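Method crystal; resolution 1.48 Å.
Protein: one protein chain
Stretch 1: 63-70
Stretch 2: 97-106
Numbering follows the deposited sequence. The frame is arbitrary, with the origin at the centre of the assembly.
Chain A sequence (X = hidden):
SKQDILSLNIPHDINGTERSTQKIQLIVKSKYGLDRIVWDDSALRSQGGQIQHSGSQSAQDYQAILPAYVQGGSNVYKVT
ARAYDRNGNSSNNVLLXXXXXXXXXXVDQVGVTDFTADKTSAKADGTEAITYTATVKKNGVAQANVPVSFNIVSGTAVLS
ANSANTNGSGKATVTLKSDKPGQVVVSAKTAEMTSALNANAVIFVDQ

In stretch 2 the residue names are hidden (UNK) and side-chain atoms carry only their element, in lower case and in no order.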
# COMPACT_ATOMS: atom_id res chain seq x y z
N GLN A 63 -15.21 7.52 11.48
CA GLN A 63 -14.19 7.67 10.46
C GLN A 63 -12.86 7.23 11.02
O GLN A 63 -12.63 7.26 12.23
CB GLN A 63 -14.08 9.13 10.00
CG GLN A 63 -13.65 10.10 11.08
CD GLN A 63 -13.97 11.55 10.73
OE1 GLN A 63 -14.66 11.83 9.76
NE2 GLN A 63 -13.42 12.47 11.52
N ALA A 64 -11.97 6.81 10.13
CA ALA A 64 -10.63 6.42 10.50
C ALA A 64 -9.67 7.51 10.06
O ALA A 64 -9.75 7.98 8.92
CB ALA A 64 -10.25 5.09 9.84
N ILE A 65 -8.78 7.90 10.96
CA ILE A 65 -7.63 8.75 10.65
C ILE A 65 -6.46 7.80 10.45
O ILE A 65 -6.04 7.12 11.38
CB ILE A 65 -7.35 9.75 11.77
CG1 ILE A 65 -8.62 10.52 12.16
CG2 ILE A 65 -6.23 10.70 11.34
CD1 ILE A 65 -9.37 11.13 11.00
N LEU A 66 -5.95 7.75 9.22
CA LEU A 66 -4.92 6.77 8.89
C LEU A 66 -3.55 7.25 9.36
O LEU A 66 -3.25 8.45 9.28
CB LEU A 66 -4.91 6.53 7.39
CG LEU A 66 -5.88 5.44 6.90
CD1 LEU A 66 -7.30 5.71 7.38
CD2 LEU A 66 -5.85 5.29 5.39
N PRO A 67 -2.71 6.35 9.86
CA PRO A 67 -1.36 6.76 10.27
C PRO A 67 -0.48 7.07 9.06
O PRO A 67 -0.86 6.88 7.91
CB PRO A 67 -0.83 5.55 11.04
CG PRO A 67 -1.57 4.41 10.49
CD PRO A 67 -2.95 4.93 10.13
N ALA A 68 0.72 7.55 9.36
CA ALA A 68 1.74 7.69 8.33
C ALA A 68 2.17 6.32 7.81
O ALA A 68 2.13 5.32 8.52
CB ALA A 68 2.96 8.42 8.89
N TYR A 69 2.59 6.30 6.56
CA TYR A 69 3.05 5.07 5.94
C TYR A 69 4.37 4.65 6.57
O TYR A 69 5.25 5.48 6.81
CB TYR A 69 3.25 5.30 4.45
CG TYR A 69 3.65 4.10 3.65
CD1 TYR A 69 2.72 3.16 3.24
CD2 TYR A 69 4.98 3.90 3.29
CE1 TYR A 69 3.09 2.06 2.49
CE2 TYR A 69 5.36 2.81 2.54
CZ TYR A 69 4.42 1.89 2.15
OH TYR A 69 4.81 0.80 1.40
N VAL A 70 4.52 3.35 6.80
CA VAL A 70 5.73 2.77 7.37
C VAL A 70 6.50 2.10 6.24
O VAL A 70 6.05 1.09 5.69
CB VAL A 70 5.40 1.78 8.49
CG1 VAL A 70 6.66 1.15 9.04
CG2 VAL A 70 4.59 2.46 9.60
N UNK A 97 -10.65 -3.99 8.24
CA UNK A 97 -9.24 -3.96 7.86
C UNK A 97 -8.95 -2.64 7.15
O UNK A 97 -9.66 -2.26 6.21
c UNK A 97 -8.89 -5.15 6.98
c UNK A 97 -7.40 -5.15 6.62
o UNK A 97 -9.20 -6.37 7.68
N UNK A 98 -7.93 -1.94 7.63
CA UNK A 98 -7.53 -0.64 7.10
C UNK A 98 -6.12 -0.79 6.55
O UNK A 98 -5.20 -1.16 7.28
c UNK A 98 -7.06 1.78 7.69
c UNK A 98 -7.60 0.44 8.19
c UNK A 98 -9.05 0.57 8.70
c UNK A 98 -9.19 1.33 9.99
N UNK A 99 -5.96 -0.50 5.27
CA UNK A 99 -4.66 -0.58 4.60
C UNK A 99 -4.24 0.82 4.20
O UNK A 99 -5.02 1.56 3.60
o UNK A 99 -5.18 -2.79 3.80
c UNK A 99 -3.38 -1.62 2.72
c UNK A 99 -4.74 -1.49 3.38
N UNK A 100 -2.99 1.16 4.49
CA UNK A 100 -2.45 2.50 4.30
C UNK A 100 -1.49 2.44 3.12
O UNK A 100 -0.55 1.64 3.11
c UNK A 100 -2.72 3.09 6.71
c UNK A 100 -1.08 4.34 5.32
c UNK A 100 -1.73 3.00 5.57
N UNK A 101 -1.73 3.30 2.14
CA UNK A 101 -0.85 3.49 1.00
C UNK A 101 -0.05 4.78 1.18
O UNK A 101 -0.47 5.70 1.88
c UNK A 101 -3.61 1.98 0.05
c UNK A 101 -1.65 3.56 -0.29
c UNK A 101 -2.67 2.35 -2.23
c UNK A 101 -2.34 2.27 -0.76
N UNK A 102 1.12 4.82 0.56
CA UNK A 102 1.96 6.00 0.67
C UNK A 102 1.45 7.11 -0.26
O UNK A 102 0.66 6.87 -1.18
o UNK A 102 3.55 5.52 -1.08
c UNK A 102 3.40 5.63 0.33
N UNK A 103 1.92 8.33 0.00
CA UNK A 103 1.49 9.49 -0.78
C UNK A 103 1.62 9.25 -2.28
O UNK A 103 0.79 9.72 -3.06
o UNK A 103 0.69 11.43 1.19
c UNK A 103 1.88 11.32 0.92
c UNK A 103 2.32 10.71 -0.39
n UNK A 103 2.85 11.74 1.73
N UNK A 104 2.64 8.52 -2.70
CA UNK A 104 2.86 8.32 -4.12
C UNK A 104 2.09 7.18 -4.76
O UNK A 104 2.29 6.92 -5.95
N UNK A 105 1.20 6.51 -4.03
CA UNK A 105 0.49 5.35 -4.54
C UNK A 105 -0.98 5.67 -4.71
O UNK A 105 -1.50 6.64 -4.15
c UNK A 105 2.17 3.69 -3.51
c UNK A 105 2.51 2.85 -2.28
c UNK A 105 0.70 4.16 -3.58
o UNK A 105 1.68 2.63 -1.40
n UNK A 105 3.75 2.38 -2.23
N UNK A 106 -1.67 4.82 -5.48
CA UNK A 106 -3.05 5.06 -5.89
C UNK A 106 -3.93 3.91 -5.43
O UNK A 106 -3.66 2.74 -5.74
c UNK A 106 -4.59 5.44 -7.85
c UNK A 106 -3.15 5.24 -7.42
c UNK A 106 -2.28 6.42 -7.88
O HOH W 1 6.14 1.01 -0.79

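Position 97 carries one carbon bearing an oxygen and a carbon, the branched hydroxyl side chain of threonine. Thr97 lies out of reach of stretch 1, and its hydroxyl is satisfied elsewhere in the structure.

Position 98 has four carbons, forked at the first, with one arm two carbons long: isoleucine. The tip of the long arm, CD1 of Ile98, lies 3.9 Å from CB of Ala64, while CG2 of Ile98 lies 3.9 Å from CG of Leu66. A beta-branched aliphatic residue suits a buried strand position, and here its two arms reach different neighbours.

At position 99 one carbon again carries an oxygen and a carbon, so this is threonine. Thr99 points away from stretch 1, as the alternation of a strand requires; its backbone O comes within 4.2 Å of CD2 of Leu66.

Position 100 shows three carbons, one carrying the other two: valine. Val100 points toward stretch 1. Its CG2 sits 3.9 Å from both CG of Leu66 and CD of Pro67, and its CG1 lies 3.6 Å from O of Pro67. This compact, forked side chain fills the space beside both residues.

Four carbons forked at the second mark position 101 as leucine. Leu101 points away, so only its backbone draws near, with C 3.8 Å from CD1 of Tyr69.

Position 102 has one carbon and then one oxygen: serine. CB of Ser102 lies over the face of the Tyr69 ring, 3.7 Å from the centroid of its six carbons and 14° off the normal, a CH-pi contact that a small side chain makes at close range.

Two carbons, the second bearing oxygen and nitrogen, identify position 103 as asparagine, exposed in the turn. Position 104 has no side-chain atoms and is glycine, also exposed and without contact.

Position 105 has three carbons, the third carrying oxygen and nitrogen: glutamine. Gln105 closes a type I turn, its N bonding to O of Ser102 at 2.9 Å, while its OE1 accepts from N of Ser102 at 3.0 Å. A water bonds to OH of Tyr69 at 2.6 Å and weakly accepts from NE2 of Gln105 at 3.1 Å.

Position 106, three carbons forked at the first, is valine; Val106 is exposed and out of reach.

No direct hydrogen bond joins the stretches. Ile98 and Val100 pack against Ala64, Leu66 and Pro67, and Tyr69 continues the contact onto Ser102, with a water linking its hydroxyl to the turn.

Stretch 2, residues 97-106: TITVLSNGQV
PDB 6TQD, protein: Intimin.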